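Local coordinates for lantibiotic dehydratase (Microbispora corallina, PDB 5EHK), which probably dehydrates serine and threonine residues of the NAI-107 precursor peptide in a tRNA-dependent reaction during biosynthesis of this lantibiotic, at residues T203-D207 with R208-D212; A231-S234 with P235-E239; E415-G418 with A419-V423; K877-A880 with G881-E885; D908-Y911 with E912-G915. All coordinates share one frame; numbering follows the deposited sequence.

Interaction 1: T203-D207 with R208-D212; sequences TVRGD and RIVLD
Four backbone hydrogen bonds join Thr203 to Val210 and Arg205 to Arg208. Thr203 N reaches Val210 O at 2.8 Å, and Val210 N returns one to Thr203 O, also at 2.8 Å. Val204 and Ile209 form the non-hydrogen-bonded pair between them; their apolar contact, CG2 of Val204 to CD1 of Ile209, measures 3.8 Å. The segments thus make a beta hairpin closed by a type II' turn from Arg205 to Arg208, with Gly206 at positive phi, and strand 228-232 extends the sheet beside 208-212. Charged groups gather on the other face. The extended Arg205 chain sets NH1 3.6 Å from Val210 CG1 and in a long salt bridge, 3.9 Å, with Asp212 OD2, both partners lying at the guanidinium edge. Asp430 takes Arg205 NH2, while Asp212 OD1 pairs with Arg829 of the second subunit. At the turn, a water links Asp207 OD2 (2.6 Å) to Arg208 NE (3.2 Å); Arg232 and Ser230, respectively, hold these side chains from strand 228-232.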
loop_
_atom_site.group_PDB
_atom_site.type_symbol
_atom_site.label_atom_id
_atom_site.label_comp_id
_atom_site.label_asym_id
_atom_site.label_seq_id
_atom_site.Cartn_x
_atom_site.Cartn_y
_atom_site.Cartn_z
ATOM N N THR A 203 -31.956 -8.855 2.107
ATOM C CA THR A 203 -31.627 -8.600 0.717
ATOM C C THR A 203 -32.022 -9.845 -0.074
ATOM O O THR A 203 -31.815 -10.982 0.392
ATOM C CB THR A 203 -30.133 -8.185 0.508
ATOM O OG1 THR A 203 -29.534 -8.998 -0.514
ATOM C CG2 THR A 203 -29.316 -8.287 1.821
ATOM N N VAL A 204 -32.649 -9.608 -1.228
ATOM C CA VAL A 204 -33.143 -10.651 -2.134
ATOM C C VAL A 204 -32.099 -11.159 -3.123
ATOM O O VAL A 204 -31.607 -10.402 -3.951
ATOM C CB VAL A 204 -34.301 -10.104 -2.968
ATOM C CG1 VAL A 204 -34.742 -11.116 -4.007
ATOM C CG2 VAL A 204 -35.437 -9.723 -2.074
ATOM N N ARG A 205 -31.776 -12.443 -3.074
ATOM C CA ARG A 205 -30.834 -12.998 -4.044
ATOM C C ARG A 205 -31.446 -14.181 -4.773
ATOM O O ARG A 205 -31.589 -15.266 -4.205
ATOM C CB ARG A 205 -29.538 -13.412 -3.372
ATOM C CG ARG A 205 -28.695 -12.239 -2.981
ATOM C CD ARG A 205 -27.422 -12.650 -2.271
ATOM N NE ARG A 205 -26.550 -11.497 -2.208
ATOM C CZ ARG A 205 -26.290 -10.828 -1.089
ATOM N NH1 ARG A 205 -26.805 -11.231 0.068
ATOM N NH2 ARG A 205 -25.487 -9.768 -1.120
ATOM N N GLY A 206 -31.818 -13.956 -6.028
ATOM C CA GLY A 206 -32.420 -14.990 -6.849
ATOM C C GLY A 206 -33.780 -15.349 -6.296
ATOM O O GLY A 206 -34.656 -14.496 -6.216
ATOM N N ASP A 207 -33.930 -16.602 -5.876
ATOM C CA ASP A 207 -35.160 -17.096 -5.265
ATOM C C ASP A 207 -35.014 -17.250 -3.757
ATOM O O ASP A 207 -35.849 -17.875 -3.106
ATOM C CB ASP A 207 -35.488 -18.464 -5.825
ATOM C CG ASP A 207 -34.412 -19.473 -5.498
ATOM O OD1 ASP A 207 -33.215 -19.137 -5.709
ATOM O OD2 ASP A 207 -34.751 -20.564 -4.983
ATOM N N ARG A 208 -33.950 -16.684 -3.202
ATOM C CA ARG A 208 -33.717 -16.767 -1.766
ATOM C C ARG A 208 -33.808 -15.399 -1.113
ATOM O O ARG A 208 -33.500 -14.361 -1.734
ATOM C CB ARG A 208 -32.337 -17.334 -1.476
ATOM C CG ARG A 208 -32.038 -18.653 -2.151
ATOM C CD ARG A 208 -31.203 -19.531 -1.240
ATOM N NE ARG A 208 -31.854 -20.827 -1.153
ATOM C CZ ARG A 208 -32.030 -21.515 -0.034
ATOM N NH1 ARG A 208 -31.573 -21.048 1.119
ATOM N NH2 ARG A 208 -32.658 -22.682 -0.086
ATOM N N ILE A 209 -34.254 -15.402 0.140
ATOM C CA ILE A 209 -34.172 -14.222 0.992
ATOM C C ILE A 209 -32.936 -14.363 1.921
ATOM O O ILE A 209 -32.710 -15.407 2.543
ATOM C CB ILE A 209 -35.509 -13.983 1.740
ATOM C CG1 ILE A 209 -35.555 -12.582 2.341
ATOM C CG2 ILE A 209 -35.741 -15.019 2.793
ATOM C CD1 ILE A 209 -35.520 -11.484 1.295
ATOM N N VAL A 210 -32.104 -13.328 1.964
ATOM C CA VAL A 210 -30.871 -13.399 2.735
ATOM C C VAL A 210 -30.785 -12.314 3.789
ATOM O O VAL A 210 -31.057 -11.147 3.507
ATOM C CB VAL A 210 -29.620 -13.360 1.822
ATOM C CG1 VAL A 210 -28.347 -13.272 2.629
ATOM C CG2 VAL A 210 -29.572 -14.602 0.935
ATOM N N LEU A 211 -30.452 -12.724 5.012
ATOM C CA LEU A 211 -30.114 -11.805 6.093
ATOM C C LEU A 211 -28.623 -11.921 6.426
ATOM O O LEU A 211 -28.186 -12.915 6.989
ATOM C CB LEU A 211 -30.950 -12.096 7.346
ATOM C CG LEU A 211 -30.678 -11.251 8.609
ATOM C CD1 LEU A 211 -30.984 -9.804 8.317
ATOM C CD2 LEU A 211 -31.509 -11.710 9.807
ATOM N N ASP A 212 -27.835 -10.915 6.084
ATOM C CA ASP A 212 -26.435 -10.946 6.485
ATOM C C ASP A 212 -26.363 -10.564 7.972
ATOM O O ASP A 212 -27.021 -9.618 8.410
ATOM C CB ASP A 212 -25.578 -9.996 5.630
ATOM C CG ASP A 212 -25.651 -10.314 4.124
ATOM O OD1 ASP A 212 -25.535 -11.505 3.762
ATOM O OD2 ASP A 212 -25.825 -9.377 3.297
HETATM O O HOH W 1 -26.135 -7.046 0.937
HETATM O O HOH W 2 -33.109 -22.188 -3.771
#

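Interaction 2: A231-S234 with P235-E239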
loop_
_atom_site.group_PDB
_atom_site.type_symbol
_atom_site.label_atom_id
_atom_site.label_comp_id
_atom_site.label_asym_id
_atom_site.label_seq_id
_atom_site.Cartn_x
_atom_site.Cartn_y
_atom_site.Cartn_z
ATOM N N ALA A 231 -32.923 -18.188 3.502
ATOM C CA ALA A 231 -34.214 -18.863 3.376
ATOM C C ALA A 231 -34.693 -18.847 1.923
ATOM O O ALA A 231 -34.404 -17.903 1.197
ATOM C CB ALA A 231 -35.235 -18.190 4.267
ATOM N N ARG A 232 -35.412 -19.881 1.488
ATOM C CA ARG A 232 -36.023 -19.840 0.161
ATOM C C ARG A 232 -37.201 -18.860 0.149
ATOM O O ARG A 232 -38.042 -18.866 1.051
ATOM C CB ARG A 232 -36.493 -21.220 -0.295
ATOM C CG ARG A 232 -37.145 -21.209 -1.684
ATOM C CD ARG A 232 -37.678 -22.571 -2.112
ATOM N NE ARG A 232 -36.653 -23.620 -2.044
ATOM C CZ ARG A 232 -35.846 -23.975 -3.049
ATOM N NH1 ARG A 232 -35.929 -23.367 -4.232
ATOM N NH2 ARG A 232 -34.956 -24.949 -2.872
ATOM N N ARG A 233 -37.274 -18.033 -0.890
ATOM C CA ARG A 233 -38.297 -16.986 -0.965
ATOM C C ARG A 233 -39.519 -17.437 -1.772
ATOM O O ARG A 233 -39.687 -17.086 -2.931
ATOM C CB ARG A 233 -37.703 -15.710 -1.553
ATOM C CG ARG A 233 -38.650 -14.533 -1.611
ATOM C CD ARG A 233 -37.914 -13.301 -2.136
ATOM N NE ARG A 233 -38.807 -12.156 -2.277
ATOM C CZ ARG A 233 -39.335 -11.793 -3.437
ATOM N NH1 ARG A 233 -39.061 -12.505 -4.515
ATOM N NH2 ARG A 233 -40.146 -10.749 -3.513
ATOM N N SER A 234 -40.364 -18.230 -1.139
ATOM C CA SER A 234 -41.581 -18.730 -1.758
ATOM C C SER A 234 -42.593 -17.601 -1.866
ATOM O O SER A 234 -42.362 -16.526 -1.328
ATOM C CB SER A 234 -42.144 -19.867 -0.898
ATOM O OG SER A 234 -42.370 -19.432 0.437
ATOM N N PRO A 235 -43.710 -17.827 -2.579
ATOM C CA PRO A 235 -44.731 -16.780 -2.668
ATOM C C PRO A 235 -45.352 -16.415 -1.330
ATOM O O PRO A 235 -45.754 -15.271 -1.146
ATOM C CB PRO A 235 -45.789 -17.391 -3.588
ATOM C CG PRO A 235 -45.101 -18.413 -4.358
ATOM C CD PRO A 235 -43.950 -18.915 -3.545
ATOM N N VAL A 236 -45.477 -17.381 -0.424
ATOM C CA VAL A 236 -46.074 -17.113 0.893
ATOM C C VAL A 236 -45.125 -16.256 1.727
ATOM O O VAL A 236 -45.534 -15.277 2.360
ATOM C CB VAL A 236 -46.360 -18.389 1.675
ATOM C CG1 VAL A 236 -47.381 -18.081 2.775
ATOM C CG2 VAL A 236 -46.886 -19.455 0.746
ATOM N N VAL A 237 -43.864 -16.689 1.748
ATOM C CA VAL A 237 -42.761 -15.963 2.364
ATOM C C VAL A 237 -42.652 -14.519 1.851
ATOM O O VAL A 237 -42.511 -13.592 2.654
ATOM C CB VAL A 237 -41.416 -16.729 2.165
ATOM C CG1 VAL A 237 -40.209 -15.819 2.368
ATOM C CG2 VAL A 237 -41.345 -17.959 3.070
ATOM N N ALA A 238 -42.748 -14.322 0.533
ATOM C CA ALA A 238 -42.623 -12.977 -0.039
ATOM C C ALA A 238 -43.800 -12.064 0.312
ATOM O O ALA A 238 -43.604 -10.864 0.583
ATOM C CB ALA A 238 -42.444 -13.044 -1.533
ATOM N N GLU A 239 -45.006 -12.639 0.336
ATOM C CA GLU A 239 -46.224 -11.911 0.705
ATOM C C GLU A 239 -46.180 -11.453 2.159
ATOM O O GLU A 239 -46.647 -10.357 2.502
ATOM C CB GLU A 239 -47.460 -12.788 0.488
ATOM C CG GLU A 239 -48.781 -12.061 0.691
ATOM C CD GLU A 239 -49.166 -11.204 -0.496
ATOM O OE1 GLU A 239 -48.578 -11.399 -1.578
ATOM O OE2 GLU A 239 -50.034 -10.316 -0.345
#
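Ser234 meets Val237 in a local N-cap contact at the protein surface, where the chain leaves strand 228-232 and passes through Arg233 and Ser234 into helix 235-243. The capping bond is weak: Val237 N donates to Ser234 OG over 3.4 Å. With chi1 at 56°, OG stands between the backbone N and the carbonyl carbon of its own residue, which places it within reach of Val237 N. A firmer bond comes from the main chain, Ala238 N to Ser234 O at 2.9 Å, and Pro235 occupies the first helical position, where its lack of an N-H costs no helical bond. Val237 packs back on the incoming chain, its CG1 4.0 Å from Arg233 CA; Met275 of helix 267-278 also touches this valine. The exposed Arg233 also reaches the helix. Its chain is extended from CG to NE, and the guanidinium lays one face over Ala238, whose CB sits 3.5 Å above the plane, offset toward the rim, and 3.8 Å from Arg233 NH2.

Interaction 3: E415-G418 with A419-V423; sequences ERYG and ADRAV
The backbone from Tyr417 to Arg421 leaves helix 407-417 through Gly418, whose positive phi (75°) takes it out of helical geometry, and brings the CA atoms of Tyr417 and Arg421 to 6.2 Å before the chain runs on to Val423. Tyr417 is the side chain on which the contact is built. Val423 CG2 sits over the centre of one ring face in a CH-pi contact, 3.6 Å from the ring centroid, with the methyl 13° off the ring normal. Arg416 CG covers the centre of the opposite face, so the ring is sandwiched between aliphatic groups. Arg421 comes to the ring edge instead: with CG anti to the backbone N (chi1 174°) and the chain extended to NE, its NH1 lies near the ring plane, 3.4 Å from Tyr417 CD1. The two planes are almost perpendicular, and CD1 is in turn over one guanidinium face, toward the rim. This is an edge approach to the ring and not a cation-pi stack over it. A water ties the same arginine to the helix end, donating to Tyr417 O (3.1 Å) and accepting from Arg421 NH1 (3.2 Å). Leu428 and Leu435 add further apolar contacts to the tyrosine. The whole is a glycine-terminated helix C-terminus leading into strand 423-424, which pairs with strand 611-615 through Val423 and Val613.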
loop_
_atom_site.group_PDB
_atom_site.type_symbol
_atom_site.label_atom_id
_atom_site.label_comp_id
_atom_site.label_asym_id
_atom_site.label_seq_id
_atom_site.Cartn_x
_atom_site.Cartn_y
_atom_site.Cartn_z
ATOM N N GLU A 415 -16.427 7.064 -9.319
ATOM C CA GLU A 415 -15.938 6.342 -10.474
ATOM C C GLU A 415 -17.050 5.511 -11.130
ATOM O O GLU A 415 -17.191 5.493 -12.354
ATOM C CB GLU A 415 -14.737 5.465 -10.056
ATOM C CG GLU A 415 -14.216 4.484 -11.094
ATOM C CD GLU A 415 -13.153 5.109 -11.998
ATOM O OE1 GLU A 415 -13.195 6.352 -12.198
ATOM O OE2 GLU A 415 -12.283 4.357 -12.514
ATOM N N ARG A 416 -17.861 4.844 -10.310
ATOM C CA ARG A 416 -18.904 3.970 -10.845
ATOM C C ARG A 416 -20.215 4.665 -11.200
ATOM O O ARG A 416 -20.886 4.282 -12.150
ATOM C CB ARG A 416 -19.193 2.834 -9.884
ATOM C CG ARG A 416 -20.447 2.095 -10.219
ATOM C CD ARG A 416 -20.456 0.750 -9.537
ATOM N NE ARG A 416 -21.589 -0.064 -9.964
ATOM C CZ ARG A 416 -21.759 -1.320 -9.577
ATOM N NH1 ARG A 416 -20.863 -1.854 -8.747
ATOM N NH2 ARG A 416 -22.818 -2.023 -9.980
ATOM N N TYR A 417 -20.590 5.689 -10.451
ATOM C CA TYR A 417 -21.929 6.226 -10.594
ATOM C C TYR A 417 -21.958 7.655 -11.048
ATOM O O TYR A 417 -22.999 8.140 -11.498
ATOM C CB TYR A 417 -22.636 6.140 -9.265
ATOM C CG TYR A 417 -22.809 4.743 -8.744
ATOM C CD1 TYR A 417 -23.710 3.868 -9.337
ATOM C CD2 TYR A 417 -22.117 4.310 -7.627
ATOM C CE1 TYR A 417 -23.919 2.611 -8.835
ATOM C CE2 TYR A 417 -22.321 3.037 -7.127
ATOM C CZ TYR A 417 -23.222 2.196 -7.748
ATOM O OH TYR A 417 -23.423 0.925 -7.268
ATOM N N GLY A 418 -20.835 8.346 -10.868
ATOM C CA GLY A 418 -20.792 9.766 -11.143
ATOM C C GLY A 418 -21.502 10.589 -10.076
ATOM O O GLY A 418 -21.906 10.088 -9.016
ATOM N N ALA A 419 -21.700 11.863 -10.386
ATOM C CA ALA A 419 -22.206 12.818 -9.422
ATOM C C ALA A 419 -23.668 13.213 -9.663
ATOM O O ALA A 419 -24.136 14.205 -9.106
ATOM C CB ALA A 419 -21.323 14.045 -9.423
ATOM N N ASP A 420 -24.386 12.470 -10.502
ATOM C CA ASP A 420 -25.801 12.781 -10.727
ATOM C C ASP A 420 -26.699 11.591 -10.533
ATOM O O ASP A 420 -27.693 11.446 -11.229
ATOM C CB ASP A 420 -26.049 13.352 -12.114
ATOM C CG ASP A 420 -25.282 14.626 -12.358
ATOM O OD1 ASP A 420 -25.708 15.672 -11.818
ATOM O OD2 ASP A 420 -24.270 14.584 -13.099
ATOM N N ARG A 421 -26.359 10.737 -9.579
ATOM C CA ARG A 421 -27.096 9.508 -9.417
ATOM C C ARG A 421 -27.152 9.142 -7.953
ATOM O O ARG A 421 -26.173 9.311 -7.236
ATOM C CB ARG A 421 -26.425 8.391 -10.212
ATOM C CG ARG A 421 -27.050 7.029 -9.975
ATOM C CD ARG A 421 -26.941 6.117 -11.175
ATOM N NE ARG A 421 -27.477 4.805 -10.852
ATOM C CZ ARG A 421 -26.940 3.654 -11.237
ATOM N NH1 ARG A 421 -25.840 3.661 -11.987
ATOM N NH2 ARG A 421 -27.517 2.503 -10.880
ATOM N N ALA A 422 -28.315 8.700 -7.497
ATOM C CA ALA A 422 -28.437 8.218 -6.135
ATOM C C ALA A 422 -28.647 6.723 -6.206
ATOM O O ALA A 422 -29.304 6.231 -7.118
ATOM C CB ALA A 422 -29.586 8.890 -5.423
ATOM N N VAL A 423 -28.084 5.991 -5.257
ATOM C CA VAL A 423 -28.227 4.555 -5.278
ATOM C C VAL A 423 -28.900 4.177 -3.982
ATOM O O VAL A 423 -28.472 4.600 -2.926
ATOM C CB VAL A 423 -26.850 3.882 -5.386
ATOM C CG1 VAL A 423 -26.982 2.372 -5.385
ATOM C CG2 VAL A 423 -26.119 4.348 -6.636
HETATM O O HOH W 3 -24.213 6.019 -13.407
HETATM O O HOH W 4 -24.084 11.059 -7.220
#

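Interaction 4: K877-A880 with G881-E885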
loop_
_atom_site.group_PDB
_atom_site.type_symbol
_atom_site.label_atom_id
_atom_site.label_comp_id
_atom_site.label_asym_id
_atom_site.label_seq_id
_atom_site.Cartn_x
_atom_site.Cartn_y
_atom_site.Cartn_z
ATOM N N LYS A 877 -23.941 -14.527 -36.598
ATOM C CA LYS A 877 -22.773 -14.149 -37.378
ATOM C C LYS A 877 -21.610 -13.787 -36.444
ATOM O O LYS A 877 -20.457 -14.177 -36.682
ATOM C CB LYS A 877 -23.115 -12.975 -38.304
ATOM C CG LYS A 877 -24.017 -13.327 -39.485
ATOM C CD LYS A 877 -24.374 -12.082 -40.274
ATOM C CE LYS A 877 -25.043 -12.405 -41.590
ATOM N NZ LYS A 877 -25.348 -11.139 -42.309
ATOM N N LEU A 878 -21.930 -13.065 -35.370
ATOM C CA LEU A 878 -20.926 -12.618 -34.414
ATOM C C LEU A 878 -20.264 -13.821 -33.729
ATOM O O LEU A 878 -19.053 -14.015 -33.822
ATOM C CB LEU A 878 -21.564 -11.686 -33.375
ATOM C CG LEU A 878 -21.013 -10.261 -33.191
ATOM C CD1 LEU A 878 -20.841 -9.467 -34.491
ATOM C CD2 LEU A 878 -21.903 -9.495 -32.249
ATOM N N TRP A 879 -21.063 -14.653 -33.074
ATOM C CA TRP A 879 -20.512 -15.705 -32.233
ATOM C C TRP A 879 -20.142 -17.011 -32.910
ATOM O O TRP A 879 -19.323 -17.756 -32.386
ATOM C CB TRP A 879 -21.453 -15.971 -31.072
ATOM C CG TRP A 879 -21.575 -14.783 -30.233
ATOM C CD1 TRP A 879 -22.447 -13.758 -30.396
ATOM C CD2 TRP A 879 -20.782 -14.467 -29.085
ATOM N NE1 TRP A 879 -22.256 -12.812 -29.418
ATOM C CE2 TRP A 879 -21.237 -13.223 -28.597
ATOM C CE3 TRP A 879 -19.732 -15.115 -28.420
ATOM C CZ2 TRP A 879 -20.686 -12.616 -27.472
ATOM C CZ3 TRP A 879 -19.191 -14.514 -27.310
ATOM C CH2 TRP A 879 -19.666 -13.274 -26.845
ATOM N N ALA A 880 -20.713 -17.308 -34.066
ATOM C CA ALA A 880 -20.371 -18.576 -34.704
ATOM C C ALA A 880 -19.473 -18.372 -35.915
ATOM O O ALA A 880 -18.810 -19.304 -36.386
ATOM C CB ALA A 880 -21.617 -19.337 -35.084
ATOM N N GLY A 881 -19.440 -17.139 -36.405
ATOM C CA GLY A 881 -18.654 -16.816 -37.579
ATOM C C GLY A 881 -17.446 -15.971 -37.244
ATOM O O GLY A 881 -16.310 -16.403 -37.447
ATOM N N LEU A 882 -17.696 -14.775 -36.714
ATOM C CA LEU A 882 -16.639 -13.820 -36.422
ATOM C C LEU A 882 -15.737 -14.270 -35.298
ATOM O O LEU A 882 -14.520 -14.213 -35.431
ATOM C CB LEU A 882 -17.209 -12.452 -36.075
ATOM C CG LEU A 882 -16.150 -11.447 -35.614
ATOM C CD1 LEU A 882 -15.129 -11.222 -36.725
ATOM C CD2 LEU A 882 -16.816 -10.129 -35.219
ATOM N N LEU A 883 -16.322 -14.708 -34.190
ATOM C CA LEU A 883 -15.516 -15.049 -33.019
ATOM C C LEU A 883 -14.403 -16.062 -33.271
ATOM O O LEU A 883 -13.274 -15.846 -32.836
ATOM C CB LEU A 883 -16.379 -15.525 -31.862
ATOM C CG LEU A 883 -15.518 -15.869 -30.659
ATOM C CD1 LEU A 883 -14.875 -14.600 -30.124
ATOM C CD2 LEU A 883 -16.412 -16.473 -29.633
ATOM N N PRO A 884 -14.701 -17.153 -33.992
ATOM C CA PRO A 884 -13.606 -18.105 -34.174
ATOM C C PRO A 884 -12.559 -17.638 -35.177
ATOM O O PRO A 884 -11.405 -18.064 -35.071
ATOM C CB PRO A 884 -14.320 -19.356 -34.688
ATOM C CG PRO A 884 -15.731 -19.192 -34.244
ATOM C CD PRO A 884 -15.995 -17.744 -34.374
ATOM N N GLU A 885 -12.918 -16.773 -36.116
ATOM C CA GLU A 885 -11.897 -16.249 -37.014
ATOM C C GLU A 885 -10.952 -15.361 -36.208
ATOM O O GLU A 885 -9.733 -15.502 -36.283
ATOM C CB GLU A 885 -12.513 -15.494 -38.195
ATOM C CG GLU A 885 -11.472 -14.818 -39.074
ATOM C CD GLU A 885 -12.023 -14.271 -40.392
ATOM O OE1 GLU A 885 -13.249 -14.407 -40.646
ATOM O OE2 GLU A 885 -11.216 -13.676 -41.157
#
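Trp879 and Leu883 meet one turn apart on helix 875-895, their side chains running at a slant to one another. Leu883 CD2 touches the six-membered part of the indole, 3.8 Å from Trp879 CE3 and 4.1 Å from Trp879 CZ3. The first torsions differ: Trp879 has CG anti to the carbonyl carbon (chi1 -63°), whereas Leu883 has CG anti to the backbone N, which brings CD2 up to the indole. Leu878 and Leu882 point in the same direction side by side, Leu878 CD1 4.1 Å from Leu882 CD2, and Leu820 of strand 819-824 packs against both of them and against Trp879. Beneath these side chains the helix is wider than usual. Leu882 N donates to Lys877 O at 2.8 Å and Leu883 N to Leu878 O at 2.8 Å, the i to i+5 bonds of a pi-type turn, with a weak i to i+4 bond from Gly881 N to Lys877 O beside them. Pro884 follows with no N-H to give to the turn before, and the helix kinks there; Pro884 CG lies 3.8 Å from Ala880 O. Across the dimer, Trp879 packs on Leu883 of the second subunit, Leu883 on its Trp879, and Ala880 on its Ala880. The side-chain contact is therefore apolar throughout, resting on dispersion and burial, and the same indole and leucine serve both the helix and the subunit interface.

Interaction 5: D908-Y911 with E912-G915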
loop_
_atom_site.group_PDB
_atom_site.type_symbol
_atom_site.label_atom_id
_atom_site.label_comp_id
_atom_site.label_asym_id
_atom_site.label_seq_id
_atom_site.Cartn_x
_atom_site.Cartn_y
_atom_site.Cartn_z
ATOM N N ASP A 908 -21.419 -2.557 -21.212
ATOM C CA ASP A 908 -22.481 -1.685 -20.717
ATOM C C ASP A 908 -22.340 -0.294 -21.302
ATOM O O ASP A 908 -21.604 0.502 -20.752
ATOM C CB ASP A 908 -22.444 -1.605 -19.187
ATOM C CG ASP A 908 -23.531 -0.675 -18.616
ATOM O OD1 ASP A 908 -24.501 -0.352 -19.352
ATOM O OD2 ASP A 908 -23.420 -0.283 -17.425
ATOM N N PRO A 909 -23.052 0.002 -22.408
ATOM C CA PRO A 909 -22.993 1.322 -23.061
ATOM C C PRO A 909 -23.567 2.418 -22.169
ATOM O O PRO A 909 -24.646 2.245 -21.602
ATOM C CB PRO A 909 -23.893 1.148 -24.290
ATOM C CG PRO A 909 -24.869 0.093 -23.882
ATOM C CD PRO A 909 -24.095 -0.854 -22.997
ATOM N N GLU A 910 -22.848 3.518 -22.017
ATOM C CA GLU A 910 -23.311 4.583 -21.137
ATOM C C GLU A 910 -23.837 5.792 -21.934
ATOM O O GLU A 910 -23.234 6.868 -21.926
ATOM C CB GLU A 910 -22.209 4.989 -20.156
ATOM C CG GLU A 910 -20.811 5.085 -20.780
ATOM C CD GLU A 910 -19.702 5.109 -19.734
ATOM O OE1 GLU A 910 -19.883 4.511 -18.641
ATOM O OE2 GLU A 910 -18.648 5.734 -20.007
ATOM N N TYR A 911 -24.949 5.608 -22.638
ATOM C CA TYR A 911 -25.461 6.653 -23.517
ATOM C C TYR A 911 -25.813 7.935 -22.782
ATOM O O TYR A 911 -25.819 9.005 -23.381
ATOM C CB TYR A 911 -26.656 6.139 -24.286
ATOM C CG TYR A 911 -26.269 5.056 -25.251
ATOM C CD1 TYR A 911 -25.164 5.205 -26.084
ATOM C CD2 TYR A 911 -26.979 3.869 -25.309
ATOM C CE1 TYR A 911 -24.806 4.225 -26.960
ATOM C CE2 TYR A 911 -26.614 2.870 -26.174
ATOM C CZ TYR A 911 -25.531 3.050 -27.003
ATOM O OH TYR A 911 -25.179 2.037 -27.881
ATOM N N GLU A 912 -26.093 7.832 -21.487
ATOM C CA GLU A 912 -26.385 9.012 -20.678
ATOM C C GLU A 912 -25.258 10.067 -20.722
ATOM O O GLU A 912 -25.542 11.260 -20.780
ATOM C CB GLU A 912 -26.809 8.643 -19.241
ATOM C CG GLU A 912 -25.795 7.815 -18.438
ATOM C CD GLU A 912 -25.813 6.317 -18.787
ATOM O OE1 GLU A 912 -26.727 5.883 -19.530
ATOM O OE2 GLU A 912 -24.910 5.576 -18.322
ATOM N N ARG A 913 -23.995 9.639 -20.743
ATOM C CA ARG A 913 -22.899 10.589 -20.962
ATOM C C ARG A 913 -23.011 11.258 -22.341
ATOM O O ARG A 913 -22.469 12.347 -22.563
ATOM C CB ARG A 913 -21.525 9.923 -20.868
ATOM C CG ARG A 913 -21.158 9.339 -19.522
ATOM C CD ARG A 913 -19.760 8.736 -19.596
ATOM N NE ARG A 913 -18.752 9.762 -19.860
ATOM C CZ ARG A 913 -17.975 10.304 -18.922
ATOM N NH1 ARG A 913 -18.068 9.885 -17.666
ATOM N NH2 ARG A 913 -17.082 11.244 -19.236
ATOM N N TYR A 914 -23.688 10.598 -23.277
ATOM C CA TYR A 914 -23.739 11.102 -24.645
ATOM C C TYR A 914 -25.147 11.474 -25.110
ATOM O O TYR A 914 -25.532 11.177 -26.244
ATOM C CB TYR A 914 -23.099 10.099 -25.609
ATOM C CG TYR A 914 -21.658 9.847 -25.273
ATOM C CD1 TYR A 914 -20.638 10.517 -25.930
ATOM C CD2 TYR A 914 -21.319 8.953 -24.270
ATOM C CE1 TYR A 914 -19.320 10.280 -25.596
ATOM C CE2 TYR A 914 -20.019 8.711 -23.928
ATOM C CZ TYR A 914 -19.022 9.374 -24.584
ATOM O OH TYR A 914 -17.722 9.116 -24.227
ATOM N N GLY A 915 -25.926 12.103 -24.237
ATOM C CA GLY A 915 -27.197 12.642 -24.673
ATOM C C GLY A 915 -28.383 11.695 -24.640
ATOM O O GLY A 915 -29.490 12.082 -25.015
HETATM O O HOH W 5 -27.791 3.529 -21.205
#
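Glu910 and Arg913 lie side by side and point the same way. From CB, which touches Glu912 OE2 at 3.3 Å, the glutamate runs through CG, 4.0 Å from Arg913 CD, to Glu910 CD, 3.6 Å from Arg913 CD. A chi1 of 42° and a straight chain beyond CG carry it alongside the arginine. At the tip, OE2 is 3.2 Å from Arg913 CD but 4.0 Å from Arg913 NE, well out of the guanidinium plane; the opposite charges are near and probably attract, but no N-H points at the oxygen, which is beyond salt-bridge range. Ser1076 OG of helix 1068-1085 hydrogen-bonds Arg913 NH2. The backbone forms a short 3-10 turn between strand 902-905 and helix 920-942: Arg913 N donates to Glu910 O at 3.1 Å, and Tyr914 N to Tyr911 O at 2.7 Å. Glu910 O also lies at the edge of the Tyr914 ring, which meets Phe927 edge-to-face. Tyr911 OH hydrogen-bonds Glu924 OE2, and a water bridges Glu912 OE1 and, weakly, Pro909 O.

Interaction 1 lies in a three-stranded sheet, and interaction 2 begins at its third strand and continues into a helix; the two contacts touch, with a probable hydrogen bond from Arg233 N to Asp207 O at 2.6 Å. Interaction 1 is partly buried and rich in charge, whereas interaction 2 is a surface cap. Interactions 3 and 5 are also surface contacts, about 13 Å apart between centres without touching, one a tyrosine wedged between aliphatic groups, the other a polar 3-10 turn. Interaction 4, in the same C-terminal region as interaction 5, is partly buried and apolar. Both interactions 1 and 4 reach the second subunit, the first largely through polar groups, with ion pairs and backbone hydrogen bonds, the second through hydrophobic packing.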